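Local coordinates for extracellular sialidase/neuraminidase, putative (Aspergillus fumigatus, PDB 2XZI), which acts as a KDNase of the sialidase family, probably hydrolysing terminal Kdn residues from glycoconjugates, and binds deamino-alpha-neuraminic acid in its pocket, at residues I68-K73 with L117-N122; A99-N104 with G149-Y154; Y241-P246 with R252-G257; G270-A275 with R306-Y311. All blocks are in the same frame, centred on the assembly; numbering follows the deposited sequence.

Interaction 1 of 4, residues I68-K73 with L117-N122; sequences INLVYK and LFLSWN. With NA (sodium ion), chain E.
L70 is the residue of segment 68-73 that reaches L117 and L119 of segment 117-122. Ahead of it, I68 and N69 lie at a sodium site, I68 through a water. The carbonyl O of I68 accepts a bond from this water, 2.8 Å away, which also ligates the metal. N69 binds the ion directly, with OD1 2.4 Å from the sodium. Its ND2 donates to a second metal-bound water, so both ends of the amide are engaged and its rotation is fixed. D67, G96 and G98 complete the site.

At L70 the side chain turns toward the other strand. Its CG is anti to the backbone N (chi1 -152°), which carries the branched end over L119. L70 CG and CD2 meet L119 CD2. The CG contact, at 3.5 Å, is tight, and the two side chains cross at a slant. The CD1 methyl meets L117 tip to tip, with L70 CD1 4.1 Å from L117 CD2. Further on, Y72 packs edge-to-face with W165, and K73 forms a salt bridge with D27.

The two strands belong to different four-stranded antiparallel sheets. The buried leucine cluster is the hydrophobic packing between neighbouring blades of a sialidase beta-propeller.

Interaction 2 of 4, residues A99-N104 with G149-Y154; sequences AGTWGN and GRRHLY
The touching parts of the two segments run 69° apart, and the CA atoms of W102 and Y154 are 9.1 Å from each other. The backbones do not pair. Strand 115-122 lies between them in the sheet, so side chains make the contact.

W102 and Y154 form a T-shaped stack. The CB of W102 starts away from the other segment, but its six-membered ring swings back, and CZ3 sits over the centre of the Y154 ring. W102 CZ3 is 3.7 Å from Y154 CG, and the planes meet at 66°. W102 NE1 is held by S97 O, which helps to fix the indole.

The polar half is R151 with N104. The arginine bends at chi2 (-93°) and chi3, bringing its guanidinium edge-on to the amide oxygen. R151 NH2 donates to N104 OD1 at 3.0 Å, in the guanidinium plane but well above the carbonyl plane. A water bridges the pair, 2.9 Å from N104 OD1 and 2.9 Å from R151 NH1. The amide oxygen thus accepts two bonds, while N104 ND2 is bound to V185 O. R151 also donates through NE to D183 O and through NH1 to N122 OD1.

The R151 side chain comes within about 5 Å of a bound sugar. The arrangement belongs to one four-stranded antiparallel blade of the sialidase propeller, close to its ligand pocket.

Interaction 3 of 4, residues Y241-P246 with R252-G257; sequences YRNDRP and RMVARG. With KDM (deamino-alpha-neuraminic acid), chain C.
Backbone bonds pair R242 with A255 and D244 with M253 in an antiparallel hairpin. R242 N to A255 O is 2.8 Å, and D244 N to M253 O is also 2.8 Å; each has a return bond. Y241 with R256 and N243 with V254 are the non-hydrogen-bonded pairs.

Among the polar side chains, R252 holds N243 through two neighbouring nitrogens, NE and NH2. R252 NE donates to N243 OD1 at 2.6 Å, almost straight (174°) and nearly along the C=O axis. R252 NH2 reaches N243 O at 3.1 Å, from above that carbonyl plane. With CG anti to its backbone N (chi1 180°), N243 holds its amide beside Y241, where ND2 donates to Y241 OH. On the other face of the sheet, R242 makes a two-pronged salt bridge with D244, whose OD2 also accepts from G227 N.

The apolar contacts are Y241 CE2 on V254 CG1 (3.5 Å) and P246 against M253 CG. R256 lies alongside Y241, with its guanidinium face turned to the ring edge and NE bound to D314 O.

R245 extends to the sugar. R245 NH2 is 2.9 Å from carboxylate oxygen O1B of the ligand, and NH1 donates to it too, consistent with the arginine triad of sialidases. E229 forms a salt bridge with R245.

Strand 230-234 flanks strand 240-244, while strands 261-268 and 272-273 pair with strand 250-258.

Interaction 4 of 4, residues G270-A275 with R306-Y311; sequences GLPDPA and RVRISY
R308 lays one face of its guanidinium against L271 and the carbonyl of G270. L271 CD2 is 3.6 Å from R308 NE and 3.7 Å from R308 CD. The two side chains run antiparallel alongside one another, so the leucine methyl rides on the inner part of the arginine. G270 O stands over the same face, nearer the margin than the centre of the group. R306 NH1 lies over the opposite face, and R306 NH1 is itself bound to Y320 O. P272 CD comes in at a slant, 4.0 Å from R308 NH2.

The R308 chain is extended from CG to NE (chi2 174°), which carries the head out to these backbone carbonyls. The direct polar distances are too long to bond, and two waters do the linking. One lies 2.9 Å from G270 O and 3.0 Å from R308 NH1. The other lies 2.8 Å from P272 O and 3.0 Å from R308 NH2. R308 NH1 also donates to N319 O. Each terminal nitrogen thus has a water partner, displaced from the guanidinium plane toward the G270 and L271 side.

The contact joins two neighbouring sheets of the propeller. Strand 272-273 pairs with strand 250-258. Strand 305-310 lies between strands 290-294 and 322-323, and V307 and I309 pack on I380 of helix 377-381. L271 also touches F293 of strand 290-294.

How the interactions relate
Interactions 1 and 2 touch because strand 115-122, which carries segment 117-122, lies between strands 101-109 and 152-158; probable hydrogen bonds run from S120 N to G103 O and from H152 N to W121 O. Interactions 3 and 4 touch through the R252-D273 salt bridge and a probable hydrogen bond from R252 N to L271 O. The two pairs have centres 24 to 30 Å apart. Interactions 1, 2 and 3 are buried; interaction 4 is partly exposed at G270. Their chemistry differs with place. Interaction 1 is apolar packing between blades, while interaction 4 joins blades through water bridges and the packing of L271 on R308. Interaction 2 mixes aromatic and polar contacts, and interaction 3 is a backbone-bonded hairpin.

Interaction 1 of 4, residues I68-K73 with L117-N122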
# COMPACT_ATOMS: atom_id res chain seq x y z
N ILE A 68 -13.90 9.09 5.42
CA ILE A 68 -13.12 7.90 5.11
C ILE A 68 -12.46 7.45 6.39
O ILE A 68 -11.82 8.26 7.06
CB ILE A 68 -12.07 8.18 4.00
CG1 ILE A 68 -12.74 8.61 2.69
CG2 ILE A 68 -11.16 6.97 3.78
CD1 ILE A 68 -11.79 9.14 1.63
N ASN A 69 -12.65 6.18 6.73
CA ASN A 69 -12.06 5.59 7.94
C ASN A 69 -10.95 4.62 7.58
O ASN A 69 -10.99 4.00 6.50
CB ASN A 69 -13.12 4.91 8.82
CG ASN A 69 -14.25 5.82 9.19
OD1 ASN A 69 -14.09 7.04 9.16
ND2 ASN A 69 -15.39 5.25 9.58
N LEU A 70 -9.99 4.47 8.49
CA LEU A 70 -8.93 3.49 8.27
C LEU A 70 -9.33 2.19 8.92
O LEU A 70 -9.43 2.12 10.15
CB LEU A 70 -7.60 3.99 8.86
CG LEU A 70 -6.32 3.48 8.19
CD1 LEU A 70 -6.12 1.97 8.34
CD2 LEU A 70 -6.24 3.88 6.75
N VAL A 71 -9.56 1.18 8.09
CA VAL A 71 -10.07 -0.12 8.53
C VAL A 71 -9.02 -1.21 8.32
O VAL A 71 -8.02 -1.00 7.63
CB VAL A 71 -11.43 -0.47 7.84
CG1 VAL A 71 -12.50 0.56 8.24
CG2 VAL A 71 -11.29 -0.60 6.31
N TYR A 72 -9.24 -2.38 8.92
CA TYR A 72 -8.31 -3.47 8.78
C TYR A 72 -8.94 -4.83 9.08
O TYR A 72 -10.02 -4.90 9.69
CB TYR A 72 -7.08 -3.25 9.66
CG TYR A 72 -7.25 -3.46 11.15
CD1 TYR A 72 -7.92 -2.54 11.94
CD2 TYR A 72 -6.69 -4.57 11.78
CE1 TYR A 72 -8.05 -2.72 13.31
CE2 TYR A 72 -6.82 -4.76 13.17
CZ TYR A 72 -7.49 -3.83 13.92
OH TYR A 72 -7.63 -3.99 15.29
N LYS A 73 -8.24 -5.87 8.66
CA LYS A 73 -8.53 -7.24 9.08
C LYS A 73 -7.24 -7.92 9.44
O LYS A 73 -6.20 -7.64 8.86
CB LYS A 73 -9.20 -8.02 7.95
CG LYS A 73 -10.61 -7.59 7.62
CD LYS A 73 -11.19 -8.46 6.53
CE LYS A 73 -12.64 -8.11 6.34
NZ LYS A 73 -13.35 -9.07 5.48
N LEU A 117 1.99 2.31 12.09
CA LEU A 117 1.15 2.65 10.95
C LEU A 117 1.14 4.17 10.76
O LEU A 117 0.56 4.91 11.56
CB LEU A 117 -0.26 2.06 11.10
CG LEU A 117 -1.28 2.41 10.02
CD1 LEU A 117 -1.00 1.63 8.77
CD2 LEU A 117 -2.65 2.05 10.53
N PHE A 118 1.83 4.62 9.72
CA PHE A 118 1.73 6.01 9.31
C PHE A 118 0.49 6.22 8.46
O PHE A 118 0.10 5.34 7.70
CB PHE A 118 2.98 6.44 8.53
CG PHE A 118 4.22 6.58 9.38
CD1 PHE A 118 5.06 5.48 9.64
CD2 PHE A 118 4.54 7.82 9.94
CE1 PHE A 118 6.20 5.62 10.46
CE2 PHE A 118 5.69 7.97 10.75
CZ PHE A 118 6.51 6.86 11.00
N LEU A 119 -0.13 7.39 8.60
CA LEU A 119 -1.40 7.70 7.93
C LEU A 119 -1.41 9.17 7.54
O LEU A 119 -0.74 9.97 8.19
CB LEU A 119 -2.60 7.51 8.87
CG LEU A 119 -2.82 6.17 9.53
CD1 LEU A 119 -3.87 6.27 10.65
CD2 LEU A 119 -3.27 5.16 8.50
N SER A 120 -2.19 9.50 6.52
CA SER A 120 -2.50 10.88 6.17
C SER A 120 -3.92 11.22 6.63
O SER A 120 -4.78 10.33 6.74
CB SER A 120 -2.39 11.06 4.65
OG SER A 120 -1.06 10.84 4.18
N TRP A 121 -4.15 12.50 6.93
CA TRP A 121 -5.47 12.99 7.30
C TRP A 121 -5.72 14.31 6.60
O TRP A 121 -4.78 15.10 6.39
CB TRP A 121 -5.51 13.23 8.82
CG TRP A 121 -6.77 13.83 9.31
CD1 TRP A 121 -7.86 13.14 9.73
CD2 TRP A 121 -7.07 15.23 9.48
NE1 TRP A 121 -8.84 14.01 10.14
CE2 TRP A 121 -8.39 15.30 9.99
CE3 TRP A 121 -6.37 16.42 9.22
CZ2 TRP A 121 -9.02 16.53 10.26
CZ3 TRP A 121 -7.02 17.65 9.48
CH2 TRP A 121 -8.32 17.68 10.00
N ASN A 122 -6.97 14.57 6.26
CA ASN A 122 -7.44 15.93 5.96
C ASN A 122 -8.83 16.13 6.51
O ASN A 122 -9.56 15.15 6.79
CB ASN A 122 -7.37 16.31 4.46
CG ASN A 122 -8.11 15.34 3.57
OD1 ASN A 122 -7.52 14.43 2.99
ND2 ASN A 122 -9.43 15.52 3.47
NA NA E . -15.12 8.96 10.06
O HOH W 1 -13.22 9.70 9.06
O HOH W 2 -17.19 7.60 10.03

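Interaction 2 of 4, residues A99-N104 with G149-Y154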
# COMPACT_ATOMS: atom_id res chain seq x y z
N ALA A 99 -15.67 13.31 10.37
CA ALA A 99 -16.15 13.06 9.00
C ALA A 99 -15.08 13.45 7.97
O ALA A 99 -15.36 13.63 6.77
CB ALA A 99 -17.44 13.82 8.74
N GLY A 100 -13.85 13.57 8.46
CA GLY A 100 -12.70 13.80 7.61
C GLY A 100 -12.16 12.50 7.06
O GLY A 100 -12.75 11.42 7.23
N THR A 101 -11.01 12.61 6.41
CA THR A 101 -10.37 11.52 5.69
C THR A 101 -9.20 11.00 6.50
O THR A 101 -8.25 11.75 6.75
CB THR A 101 -9.80 12.01 4.32
OG1 THR A 101 -10.84 12.56 3.50
CG2 THR A 101 -9.03 10.90 3.59
N TRP A 102 -9.27 9.74 6.91
CA TRP A 102 -8.13 9.01 7.46
C TRP A 102 -7.69 8.00 6.41
O TRP A 102 -8.47 7.13 6.04
CB TRP A 102 -8.50 8.25 8.74
CG TRP A 102 -8.87 9.11 9.90
CD1 TRP A 102 -10.12 9.46 10.27
CD2 TRP A 102 -7.97 9.75 10.82
NE1 TRP A 102 -10.08 10.28 11.39
CE2 TRP A 102 -8.77 10.46 11.74
CE3 TRP A 102 -6.58 9.77 10.97
CZ2 TRP A 102 -8.22 11.21 12.79
CZ3 TRP A 102 -6.03 10.51 12.01
CH2 TRP A 102 -6.85 11.21 12.91
N GLY A 103 -6.44 8.10 5.94
CA GLY A 103 -6.02 7.20 4.87
C GLY A 103 -4.54 7.06 4.64
O GLY A 103 -3.73 7.32 5.53
N ASN A 104 -4.21 6.65 3.42
CA ASN A 104 -2.81 6.36 3.05
C ASN A 104 -2.11 5.39 4.01
O ASN A 104 -1.02 5.68 4.50
CB ASN A 104 -2.00 7.67 2.94
CG ASN A 104 -2.29 8.43 1.67
OD1 ASN A 104 -3.39 8.99 1.51
ND2 ASN A 104 -1.34 8.44 0.75
N GLY A 149 -6.57 23.27 7.05
CA GLY A 149 -6.78 22.89 5.66
C GLY A 149 -5.70 22.06 4.99
O GLY A 149 -5.83 21.72 3.82
N ARG A 150 -4.62 21.75 5.71
CA ARG A 150 -3.48 21.02 5.12
C ARG A 150 -3.63 19.54 5.38
O ARG A 150 -4.43 19.12 6.22
CB ARG A 150 -2.13 21.49 5.66
CG ARG A 150 -1.88 21.19 7.14
CD ARG A 150 -0.57 21.80 7.66
NE ARG A 150 0.60 21.24 6.97
CZ ARG A 150 1.86 21.33 7.39
NH1 ARG A 150 2.17 21.96 8.52
NH2 ARG A 150 2.82 20.76 6.69
N ARG A 151 -2.87 18.75 4.63
CA ARG A 151 -2.77 17.33 4.91
C ARG A 151 -1.83 17.10 6.09
O ARG A 151 -0.70 17.62 6.12
CB ARG A 151 -2.32 16.58 3.66
CG ARG A 151 -3.39 16.55 2.58
CD ARG A 151 -4.23 15.29 2.68
NE ARG A 151 -3.49 14.15 2.14
CZ ARG A 151 -3.96 12.91 2.05
NH1 ARG A 151 -5.17 12.62 2.53
NH2 ARG A 151 -3.20 11.98 1.49
N HIS A 152 -2.30 16.34 7.07
CA HIS A 152 -1.52 15.99 8.27
C HIS A 152 -0.94 14.60 8.14
O HIS A 152 -1.40 13.81 7.33
CB HIS A 152 -2.39 16.05 9.53
CG HIS A 152 -2.80 17.44 9.91
ND1 HIS A 152 -2.59 17.96 11.17
CD2 HIS A 152 -3.41 18.42 9.19
CE1 HIS A 152 -3.03 19.20 11.21
NE2 HIS A 152 -3.54 19.51 10.03
N LEU A 153 0.09 14.33 8.93
CA LEU A 153 0.74 13.04 9.01
C LEU A 153 0.59 12.55 10.44
O LEU A 153 1.02 13.22 11.39
CB LEU A 153 2.23 13.16 8.65
CG LEU A 153 3.03 11.86 8.75
CD1 LEU A 153 2.71 11.00 7.54
CD2 LEU A 153 4.49 12.13 8.80
N TYR A 154 -0.05 11.39 10.58
CA TYR A 154 -0.31 10.77 11.86
C TYR A 154 0.43 9.45 12.01
O TYR A 154 0.73 8.78 11.02
CB TYR A 154 -1.80 10.53 11.97
CG TYR A 154 -2.58 11.71 12.50
CD1 TYR A 154 -3.09 12.70 11.65
CD2 TYR A 154 -2.84 11.83 13.87
CE1 TYR A 154 -3.84 13.77 12.16
CE2 TYR A 154 -3.59 12.91 14.37
CZ TYR A 154 -4.07 13.87 13.52
OH TYR A 154 -4.82 14.91 14.03
O HOH W 3 -5.83 9.85 2.72

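Interaction 3 of 4, residues Y241-P246 with R252-G257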
# COMPACT_ATOMS: atom_id res chain seq x y z
N TYR A 241 16.29 1.98 -2.79
CA TYR A 241 15.70 2.09 -4.12
C TYR A 241 14.31 2.67 -3.93
O TYR A 241 13.48 2.05 -3.25
CB TYR A 241 15.66 0.68 -4.73
CG TYR A 241 14.83 0.40 -5.98
CD1 TYR A 241 13.48 0.07 -5.89
CD2 TYR A 241 15.42 0.37 -7.25
CE1 TYR A 241 12.74 -0.24 -7.01
CE2 TYR A 241 14.67 0.07 -8.39
CZ TYR A 241 13.33 -0.24 -8.26
OH TYR A 241 12.57 -0.54 -9.37
N ARG A 242 14.08 3.88 -4.47
CA ARG A 242 12.74 4.46 -4.53
C ARG A 242 12.15 4.19 -5.90
O ARG A 242 12.83 4.35 -6.93
CB ARG A 242 12.75 5.98 -4.30
CG ARG A 242 12.83 6.45 -2.85
CD ARG A 242 11.46 6.42 -2.10
NE ARG A 242 10.43 7.33 -2.65
CZ ARG A 242 9.79 8.28 -1.96
NH1 ARG A 242 10.04 8.49 -0.68
NH2 ARG A 242 8.87 9.02 -2.57
N ASN A 243 10.90 3.74 -5.93
CA ASN A 243 10.18 3.50 -7.17
C ASN A 243 8.82 4.15 -7.02
O ASN A 243 7.94 3.66 -6.30
CB ASN A 243 10.12 1.98 -7.43
CG ASN A 243 9.39 1.63 -8.71
OD1 ASN A 243 8.34 2.19 -9.01
ND2 ASN A 243 9.94 0.68 -9.47
N ASP A 244 8.67 5.31 -7.66
CA ASP A 244 7.54 6.20 -7.40
C ASP A 244 6.58 6.24 -8.57
O ASP A 244 6.96 6.03 -9.74
CB ASP A 244 8.06 7.62 -7.15
CG ASP A 244 8.74 7.79 -5.80
OD1 ASP A 244 9.08 6.78 -5.15
OD2 ASP A 244 8.95 8.94 -5.38
N ARG A 245 5.33 6.57 -8.25
CA ARG A 245 4.32 6.90 -9.24
C ARG A 245 4.71 8.18 -9.98
O ARG A 245 5.04 9.19 -9.34
CB ARG A 245 2.99 7.11 -8.51
CG ARG A 245 1.86 7.65 -9.37
CD ARG A 245 0.63 7.82 -8.52
NE ARG A 245 -0.44 8.52 -9.23
CZ ARG A 245 -1.72 8.51 -8.84
NH1 ARG A 245 -2.12 7.76 -7.81
NH2 ARG A 245 -2.61 9.20 -9.54
N PRO A 246 4.65 8.15 -11.32
CA PRO A 246 4.97 9.37 -12.07
C PRO A 246 3.85 10.42 -11.97
O PRO A 246 2.68 10.07 -11.74
CB PRO A 246 5.07 8.86 -13.51
CG PRO A 246 4.10 7.70 -13.56
CD PRO A 246 4.32 7.02 -12.21
N ARG A 252 7.32 4.15 -14.30
CA ARG A 252 7.75 4.34 -12.92
C ARG A 252 9.00 5.22 -12.86
O ARG A 252 9.85 5.17 -13.76
CB ARG A 252 8.05 3.00 -12.26
CG ARG A 252 6.91 2.01 -12.27
CD ARG A 252 5.68 2.46 -11.48
NE ARG A 252 5.95 2.63 -10.06
CZ ARG A 252 5.03 3.00 -9.18
NH1 ARG A 252 3.77 3.19 -9.58
NH2 ARG A 252 5.36 3.13 -7.90
N MET A 253 9.09 6.04 -11.82
CA MET A 253 10.24 6.91 -11.61
C MET A 253 11.14 6.31 -10.54
O MET A 253 10.70 6.10 -9.41
CB MET A 253 9.78 8.32 -11.22
CG MET A 253 8.94 9.03 -12.29
SD MET A 253 9.85 9.32 -13.82
CE MET A 253 10.92 10.65 -13.30
N VAL A 254 12.39 6.02 -10.88
CA VAL A 254 13.30 5.29 -10.01
C VAL A 254 14.50 6.13 -9.59
O VAL A 254 15.07 6.86 -10.41
CB VAL A 254 13.76 3.93 -10.65
CG1 VAL A 254 14.90 3.28 -9.88
CG2 VAL A 254 12.58 2.97 -10.77
N ALA A 255 14.86 6.05 -8.31
CA ALA A 255 16.11 6.62 -7.83
C ALA A 255 16.75 5.66 -6.85
O ALA A 255 16.05 4.88 -6.17
CB ALA A 255 15.88 7.97 -7.18
N ARG A 256 18.09 5.72 -6.76
CA ARG A 256 18.86 4.84 -5.87
C ARG A 256 19.71 5.67 -4.94
O ARG A 256 20.13 6.78 -5.29
CB ARG A 256 19.71 3.85 -6.67
CG ARG A 256 18.86 2.82 -7.37
CD ARG A 256 19.69 1.98 -8.36
NE ARG A 256 18.85 1.02 -9.07
CZ ARG A 256 18.19 1.28 -10.20
NH1 ARG A 256 18.28 2.47 -10.78
NH2 ARG A 256 17.45 0.34 -10.75
N GLY A 257 19.93 5.15 -3.74
CA GLY A 257 20.68 5.90 -2.75
C GLY A 257 20.96 5.11 -1.50
O GLY A 257 20.93 3.86 -1.49
C2 KDM C . -5.80 8.76 -6.25
C1 KDM C . -5.77 7.81 -7.45
C3 KDM C . -6.18 7.99 -4.97
C4 KDM C . -5.60 8.64 -3.67
C5 KDM C . -5.09 10.07 -3.84
C6 KDM C . -4.04 10.11 -4.99
C7 KDM C . -3.64 11.54 -5.40
C8 KDM C . -2.48 11.50 -6.40
C9 KDM C . -2.11 12.91 -6.85
O5 KDM C . -4.55 10.59 -2.60
O1A KDM C . -6.43 6.75 -7.38
O1B KDM C . -5.09 8.20 -8.42
O4 KDM C . -6.63 8.63 -2.68
O6 KDM C . -4.49 9.41 -6.19
O7 KDM C . -4.77 12.18 -5.99
O8 KDM C . -1.31 10.92 -5.80
O9 KDM C . -1.60 13.61 -5.71
O2 KDM C . -6.81 9.72 -6.57

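Interaction 4 of 4, residues G270-A275 with R306-Y311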
# COMPACT_ATOMS: atom_id res chain seq x y z
N GLY A 270 11.55 0.00 -18.48
CA GLY A 270 11.14 -1.40 -18.33
C GLY A 270 9.85 -1.56 -17.53
O GLY A 270 9.29 -2.66 -17.48
N LEU A 271 9.37 -0.46 -16.95
CA LEU A 271 8.20 -0.48 -16.04
C LEU A 271 7.14 0.57 -16.41
O LEU A 271 7.02 1.61 -15.76
CB LEU A 271 8.64 -0.31 -14.58
CG LEU A 271 9.59 -1.35 -13.99
CD1 LEU A 271 10.02 -0.92 -12.58
CD2 LEU A 271 8.98 -2.77 -14.01
N PRO A 272 6.36 0.30 -17.48
CA PRO A 272 5.24 1.17 -17.82
C PRO A 272 4.28 1.31 -16.63
O PRO A 272 4.13 0.38 -15.84
CB PRO A 272 4.60 0.45 -19.01
CG PRO A 272 4.99 -0.98 -18.84
CD PRO A 272 6.39 -0.91 -18.31
N ASP A 273 3.67 2.48 -16.51
CA ASP A 273 2.75 2.76 -15.41
C ASP A 273 1.77 3.82 -15.89
O ASP A 273 2.17 4.73 -16.61
CB ASP A 273 3.55 3.27 -14.20
CG ASP A 273 2.66 3.50 -12.99
OD1 ASP A 273 2.08 4.60 -12.87
OD2 ASP A 273 2.53 2.56 -12.16
N PRO A 274 0.49 3.73 -15.48
CA PRO A 274 -0.54 4.66 -15.97
C PRO A 274 -0.77 5.84 -15.02
O PRO A 274 -1.84 6.42 -15.03
CB PRO A 274 -1.78 3.77 -16.06
CG PRO A 274 -1.62 2.86 -14.82
CD PRO A 274 -0.12 2.61 -14.73
N ALA A 275 0.25 6.19 -14.24
CA ALA A 275 0.12 7.15 -13.14
C ALA A 275 -0.80 6.56 -12.06
O ALA A 275 -1.95 6.99 -11.87
CB ALA A 275 -0.37 8.53 -13.64
N ARG A 306 0.56 -6.79 -13.10
CA ARG A 306 1.66 -7.69 -13.43
C ARG A 306 2.62 -7.73 -12.26
O ARG A 306 3.11 -6.68 -11.84
CB ARG A 306 2.40 -7.13 -14.63
CG ARG A 306 3.52 -8.02 -15.17
CD ARG A 306 3.04 -8.82 -16.39
NE ARG A 306 2.74 -7.95 -17.53
CZ ARG A 306 3.65 -7.38 -18.32
NH1 ARG A 306 4.95 -7.59 -18.13
NH2 ARG A 306 3.25 -6.59 -19.31
N VAL A 307 2.88 -8.94 -11.77
CA VAL A 307 3.89 -9.12 -10.72
C VAL A 307 5.19 -9.60 -11.38
O VAL A 307 5.14 -10.44 -12.27
CB VAL A 307 3.39 -10.08 -9.60
CG1 VAL A 307 3.19 -11.53 -10.11
CG2 VAL A 307 4.33 -10.03 -8.41
N ARG A 308 6.33 -9.05 -10.94
CA ARG A 308 7.62 -9.30 -11.57
C ARG A 308 8.72 -9.58 -10.56
O ARG A 308 8.62 -9.16 -9.39
CB ARG A 308 8.06 -8.06 -12.34
CG ARG A 308 7.08 -7.56 -13.40
CD ARG A 308 7.65 -6.27 -13.91
NE ARG A 308 6.79 -5.48 -14.78
CZ ARG A 308 6.94 -5.41 -16.10
NH1 ARG A 308 7.88 -6.13 -16.71
NH2 ARG A 308 6.15 -4.60 -16.80
N ILE A 309 9.79 -10.21 -11.05
CA ILE A 309 10.99 -10.50 -10.25
C ILE A 309 12.22 -9.85 -10.88
O ILE A 309 12.41 -9.89 -12.11
CB ILE A 309 11.24 -12.02 -10.10
CG1 ILE A 309 10.05 -12.73 -9.42
CG2 ILE A 309 12.55 -12.31 -9.37
CD1 ILE A 309 9.95 -14.25 -9.71
N SER A 310 13.06 -9.23 -10.04
CA SER A 310 14.41 -8.85 -10.49
C SER A 310 15.43 -9.63 -9.70
O SER A 310 15.30 -9.74 -8.48
CB SER A 310 14.67 -7.36 -10.31
OG SER A 310 16.01 -7.05 -10.73
N TYR A 311 16.47 -10.11 -10.39
CA TYR A 311 17.61 -10.77 -9.77
C TYR A 311 18.81 -9.83 -9.66
O TYR A 311 19.86 -10.22 -9.15
CB TYR A 311 18.00 -12.00 -10.59
CG TYR A 311 16.89 -13.01 -10.69
CD1 TYR A 311 16.63 -13.88 -9.64
CD2 TYR A 311 16.08 -13.08 -11.83
CE1 TYR A 311 15.61 -14.82 -9.72
CE2 TYR A 311 15.06 -14.02 -11.93
CZ TYR A 311 14.83 -14.87 -10.87
OH TYR A 311 13.82 -15.79 -10.98
O HOH W 4 9.36 -5.06 -19.10
O HOH W 5 5.27 -2.09 -15.31